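Local coordinates for USG-1 protein homolog (PDB 2HJS) that probably binds NAD and oxidises an aldehyde or oxo group with NAD or NADP as acceptor, as a dimeric member of the aspartate-semialdehyde dehydrogenase family, at residues A[73-78]-A[96-101]; A[128-133]-A[324-329]. All coordinates share one frame; numbering follows the deposited sequence.

Contact 1: A[73-78]-A[96-101]; sequences FFAAAA and IDLSGA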
loop_
_atom_site.group_PDB
_atom_site.type_symbol
_atom_site.label_atom_id
_atom_site.label_comp_id
_atom_site.label_asym_id
_atom_site.label_seq_id
_atom_site.Cartn_x
_atom_site.Cartn_y
_atom_site.Cartn_z
ATOM N N PHE A 73 -27.236 -17.114 7.621
ATOM C CA PHE A 73 -26.027 -16.406 7.234
ATOM C C PHE A 73 -25.077 -17.421 6.641
ATOM O O PHE A 73 -24.692 -18.375 7.333
ATOM C CB PHE A 73 -25.393 -15.777 8.460
ATOM C CG PHE A 73 -26.247 -14.719 9.104
ATOM C CD1 PHE A 73 -26.213 -13.395 8.635
ATOM C CD2 PHE A 73 -27.080 -15.033 10.182
ATOM C CE1 PHE A 73 -26.989 -12.397 9.239
ATOM C CE2 PHE A 73 -27.880 -14.039 10.798
ATOM C CZ PHE A 73 -27.820 -12.712 10.333
ATOM N N PHE A 74 -24.713 -17.235 5.371
ATOM C CA PHE A 74 -23.736 -18.098 4.723
ATOM C C PHE A 74 -22.364 -17.415 4.768
ATOM O O PHE A 74 -22.079 -16.518 3.982
ATOM C CB PHE A 74 -24.153 -18.415 3.279
ATOM C CG PHE A 74 -25.098 -19.589 3.144
ATOM C CD1 PHE A 74 -26.413 -19.518 3.613
ATOM C CD2 PHE A 74 -24.675 -20.770 2.528
ATOM C CE1 PHE A 74 -27.286 -20.624 3.496
ATOM C CE2 PHE A 74 -25.540 -21.859 2.388
ATOM C CZ PHE A 74 -26.841 -21.789 2.882
ATOM N N ALA A 75 -21.538 -17.845 5.714
ATOM C CA ALA A 75 -20.204 -17.310 5.912
ATOM C C ALA A 75 -19.167 -18.399 5.632
ATOM O O ALA A 75 -18.108 -18.433 6.259
ATOM C CB ALA A 75 -20.064 -16.785 7.355
ATOM N N ALA A 76 -19.481 -19.303 4.706
ATOM C CA ALA A 76 -18.574 -20.407 4.357
ATOM C C ALA A 76 -17.912 -20.189 2.986
ATOM O O ALA A 76 -18.129 -19.167 2.352
ATOM C CB ALA A 76 -19.326 -21.734 4.390
ATOM N N ALA A 77 -17.116 -21.156 2.527
ATOM C CA ALA A 77 -16.528 -21.077 1.184
ATOM C C ALA A 77 -17.641 -20.860 0.145
ATOM O O ALA A 77 -18.786 -21.268 0.363
ATOM C CB ALA A 77 -15.769 -22.356 0.878
ATOM N N ALA A 78 -17.302 -20.218 -0.965
ATOM C CA ALA A 78 -18.245 -19.974 -2.058
ATOM C C ALA A 78 -18.878 -21.252 -2.596
ATOM O O ALA A 78 -20.054 -21.242 -2.988
ATOM C CB ALA A 78 -17.577 -19.178 -3.187
ATOM N N ILE A 96 -28.548 -14.614 3.687
ATOM C CA ILE A 96 -27.544 -13.585 3.489
ATOM C C ILE A 96 -26.201 -14.278 3.242
ATOM O O ILE A 96 -25.662 -14.924 4.144
ATOM C CB ILE A 96 -27.459 -12.617 4.676
ATOM C CG1 ILE A 96 -28.750 -11.804 4.790
ATOM C CG2 ILE A 96 -26.251 -11.646 4.535
ATOM C CD1 ILE A 96 -28.955 -11.300 6.193
ATOM N N ASP A 97 -25.680 -14.155 2.020
ATOM C CA ASP A 97 -24.479 -14.868 1.626
ATOM C C ASP A 97 -23.267 -13.940 1.607
ATOM O O ASP A 97 -23.229 -12.998 0.840
ATOM C CB ASP A 97 -24.680 -15.477 0.232
ATOM C CG ASP A 97 -23.427 -16.197 -0.295
ATOM O OD1 ASP A 97 -22.551 -16.589 0.516
ATOM O OD2 ASP A 97 -23.314 -16.359 -1.538
ATOM N N LEU A 98 -22.276 -14.213 2.451
ATOM C CA LEU A 98 -21.125 -13.336 2.560
ATOM C C LEU A 98 -20.028 -13.669 1.521
ATOM O O LEU A 98 -19.068 -12.943 1.408
ATOM C CB LEU A 98 -20.553 -13.370 3.978
ATOM C CG LEU A 98 -21.404 -12.769 5.140
ATOM C CD1 LEU A 98 -22.635 -13.633 5.596
ATOM C CD2 LEU A 98 -20.538 -12.550 6.321
ATOM N N SER A 99 -20.185 -14.761 0.776
ATOM C CA SER A 99 -19.130 -15.240 -0.118
ATOM C C SER A 99 -19.231 -14.594 -1.498
ATOM O O SER A 99 -18.315 -14.687 -2.293
ATOM C CB SER A 99 -19.223 -16.753 -0.259
ATOM O OG SER A 99 -20.375 -17.086 -0.996
ATOM N N GLY A 100 -20.362 -13.951 -1.778
ATOM C CA GLY A 100 -20.609 -13.362 -3.105
ATOM C C GLY A 100 -20.768 -14.344 -4.261
ATOM O O GLY A 100 -20.755 -13.935 -5.437
ATOM N N ALA A 101 -20.943 -15.630 -3.937
ATOM C CA ALA A 101 -20.923 -16.709 -4.927
ATOM C C ALA A 101 -22.000 -16.572 -5.986
ATOM O O ALA A 101 -21.836 -17.087 -7.087
ATOM C CB ALA A 101 -21.055 -18.062 -4.243
#

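Contact 2: A[128-133]-A[324-329]; sequences LSSPCA and LNAVLL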
loop_
_atom_site.group_PDB
_atom_site.type_symbol
_atom_site.label_atom_id
_atom_site.label_comp_id
_atom_site.label_asym_id
_atom_site.label_seq_id
_atom_site.Cartn_x
_atom_site.Cartn_y
_atom_site.Cartn_z
ATOM N N LEU A 128 -29.684 -12.533 -0.641
ATOM C CA LEU A 128 -28.891 -11.327 -0.792
ATOM C C LEU A 128 -27.461 -11.658 -0.524
ATOM O O LEU A 128 -27.174 -12.611 0.200
ATOM C CB LEU A 128 -29.328 -10.273 0.225
ATOM C CG LEU A 128 -30.838 -10.024 0.277
ATOM C CD1 LEU A 128 -31.217 -9.385 1.591
ATOM C CD2 LEU A 128 -31.276 -9.195 -0.923
ATOM N N SER A 129 -26.563 -10.851 -1.090
ATOM C CA SER A 129 -25.146 -10.949 -0.775
ATOM C C SER A 129 -24.752 -9.827 0.177
ATOM O O SER A 129 -25.194 -8.682 0.047
ATOM C CB SER A 129 -24.277 -10.883 -2.047
ATOM O OG SER A 129 -24.506 -12.012 -2.878
ATOM N N SER A 130 -23.910 -10.150 1.133
ATOM C CA SER A 130 -23.242 -9.095 1.875
ATOM C C SER A 130 -21.823 -8.965 1.277
ATOM O O SER A 130 -21.121 -9.965 1.165
ATOM C CB SER A 130 -23.254 -9.437 3.365
ATOM O OG SER A 130 -22.939 -8.318 4.155
ATOM N N PRO A 131 -21.394 -7.733 0.896
ATOM C CA PRO A 131 -20.142 -7.503 0.150
ATOM C C PRO A 131 -18.879 -8.013 0.857
ATOM O O PRO A 131 -18.861 -8.183 2.089
ATOM C CB PRO A 131 -20.064 -5.965 0.010
ATOM C CG PRO A 131 -21.431 -5.474 0.322
ATOM C CD PRO A 131 -22.085 -6.470 1.218
ATOM N N CYS A 132 -17.826 -8.236 0.076
ATOM C CA CYS A 132 -16.516 -8.512 0.670
ATOM C C CYS A 132 -16.102 -7.304 1.525
ATOM O O CYS A 132 -16.589 -6.197 1.304
ATOM C CB CYS A 132 -15.476 -8.819 -0.407
ATOM S SG CYS A 132 -15.000 -7.426 -1.385
ATOM N N ALA A 133 -15.248 -7.535 2.517
ATOM C CA ALA A 133 -14.868 -6.508 3.468
ATOM C C ALA A 133 -14.384 -5.215 2.814
ATOM O O ALA A 133 -14.803 -4.111 3.215
ATOM C CB ALA A 133 -13.796 -7.035 4.443
ATOM N N LEU A 324 -20.251 -7.797 10.841
ATOM C CA LEU A 324 -21.213 -6.817 11.354
ATOM C C LEU A 324 -22.115 -6.316 10.234
ATOM O O LEU A 324 -23.311 -6.192 10.434
ATOM C CB LEU A 324 -20.531 -5.649 12.075
ATOM C CG LEU A 324 -21.505 -4.640 12.694
ATOM C CD1 LEU A 324 -22.411 -5.312 13.748
ATOM C CD2 LEU A 324 -20.716 -3.503 13.305
ATOM N N ASN A 325 -21.573 -6.069 9.045
ATOM C CA ASN A 325 -22.454 -5.659 7.941
ATOM C C ASN A 325 -23.546 -6.701 7.634
ATOM O O ASN A 325 -24.708 -6.349 7.381
ATOM C CB ASN A 325 -21.644 -5.315 6.682
ATOM C CG ASN A 325 -20.968 -3.958 6.776
ATOM O OD1 ASN A 325 -21.595 -2.972 7.181
ATOM N ND2 ASN A 325 -19.676 -3.893 6.386
ATOM N N ALA A 326 -23.176 -7.982 7.662
ATOM C CA ALA A 326 -24.130 -9.064 7.440
ATOM C C ALA A 326 -25.211 -9.062 8.537
ATOM O O ALA A 326 -26.401 -9.191 8.261
ATOM C CB ALA A 326 -23.401 -10.413 7.385
ATOM N N VAL A 327 -24.792 -8.901 9.783
ATOM C CA VAL A 327 -25.725 -8.905 10.903
ATOM C C VAL A 327 -26.662 -7.678 10.842
ATOM O O VAL A 327 -27.866 -7.805 11.048
ATOM C CB VAL A 327 -24.975 -8.974 12.249
ATOM C CG1 VAL A 327 -25.947 -8.850 13.421
ATOM C CG2 VAL A 327 -24.185 -10.292 12.373
ATOM N N LEU A 328 -26.106 -6.505 10.542
ATOM C CA LEU A 328 -26.912 -5.295 10.393
ATOM C C LEU A 328 -28.007 -5.470 9.344
ATOM O O LEU A 328 -29.143 -5.009 9.552
ATOM C CB LEU A 328 -26.018 -4.097 10.054
ATOM C CG LEU A 328 -25.072 -3.570 11.141
ATOM C CD1 LEU A 328 -24.144 -2.501 10.554
ATOM C CD2 LEU A 328 -25.846 -2.998 12.312
ATOM N N LEU A 329 -27.669 -6.139 8.229
ATOM C CA LEU A 329 -28.620 -6.504 7.173
ATOM C C LEU A 329 -29.702 -7.434 7.680
ATOM O O LEU A 329 -30.878 -7.226 7.396
ATOM C CB LEU A 329 -27.886 -7.130 5.968
ATOM C CG LEU A 329 -28.707 -7.522 4.726
ATOM C CD1 LEU A 329 -29.551 -6.342 4.232
ATOM C CD2 LEU A 329 -27.759 -8.011 3.607
HETATM O O HOH W 1 -24.328 -5.840 4.056
#

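Contact 1: A[73-78]-A[96-101]
F74 is gripped through both of its backbone polar atoms by the neighbouring parallel strand. Its N donates to I96 O at 2.8 Å, with the donor tilted 23° from the carbonyl plane, and its O accepts from L98 N in a nearly straight bond (169° at the hydrogen). The two bonds straddle D97, the residue paired with F74. The carbonyl of I96 also receives a CA-H...O contact from F73.

Past the strand ends, the carboxylate of D97 organises the 98-101 turn. D97 CG stands anti to the backbone N (chi1 177°), and OD1 takes two donors: S99 N at 3.0 Å from above the carboxylate plane, which closes an Asx turn, and S99 OG at 2.7 Å on the syn lone pair. OD2 is held by S81 OG of helix 78-90 and, weakly, by A101 N. The same OD1 lies beside F74 CB on one face of the sheet.

On the other face F73 and I96 run alongside each other in the same direction, with F73 CE1 and I96 CD1 3.8 Å apart; the F73 ring continues onto L22 and L26 of helix 17-28. L98 CD1 comes within 3.4 Å of F74 O, so this carbonyl is flanked by a methyl group as well as bonded by L98 N. Farther along, S99 CB rests against A76 O, and the methyl groups of A78 and A101 meet at 3.8 Å.

A77 occupies the N-cap position of helix 78-90, which leads back to strand 94-97. Two adjacent parallel strands joined by a helix, with the two loops running on side by side from their C-terminal ends, form the beta-alpha-beta crossover of a Rossmann-type NAD-binding domain.

Contact 2: A[128-133]-A[324-329]
S130 meets the helix through its hydroxyl and its CB, both directed at the turn that carries N325 and A326. The OG stands anti to the backbone N (chi1 -165°) and reaches 3.5 Å from A326 N, a van der Waals approach; it also lies 4.1 Å from N325 CB. Alongside it, S130 CB packs on the methyl group of A326, with the two CB atoms 4.1 Å apart.

The polar link between the segments is made through water. One water molecule sits 2.8 Å from S130 OG and donates a weak, long bond to N325 O. That carbonyl already accepts the helical bond from L329 N, so the water is a second partner at its side. The amide of N325 turns to its own helix, where ND2 is bonded to G321 O.

Strand 127-129 is the outermost strand, within this chain, of the parallel part of the sheet of the probable NAD-binding domain, and helix 317-336, the last helix of the chain, lies against it. The C-terminal end of the polypeptide thus returns to cover the Rossmann-type domain.

A second apolar patch is made by the leucines. L128 CD1 approaches L329 CD2 at 4.2 Å, and the same L329 methyl faces S129 O. L333, a turn further along the helix, also touches L128.

Overall arrangement
Contact 1 lies within the sheet, and contact 2 joins the next strand of that sheet to the helix covering it; their centres are about 9 Å apart. D97, paired with F74 in contact 1, bonds on its other edge to the strand of contact 2: D97 N lies 2.8 Å from L128 O, and D97 O lies 2.9 Å from S130 N, both probable hydrogen bonds. Helix 317-336 spans both contacts, with A326 CB 3.7 Å from L98 CD2 and A326 O 3.4 Å from F73 CE1. A bound 1,4-dioxane, probably from the crystallisation liquor, lies about 6 Å from the side chain of A101 in contact 1, and a dioxane lies equally far from that of N325 in contact 2.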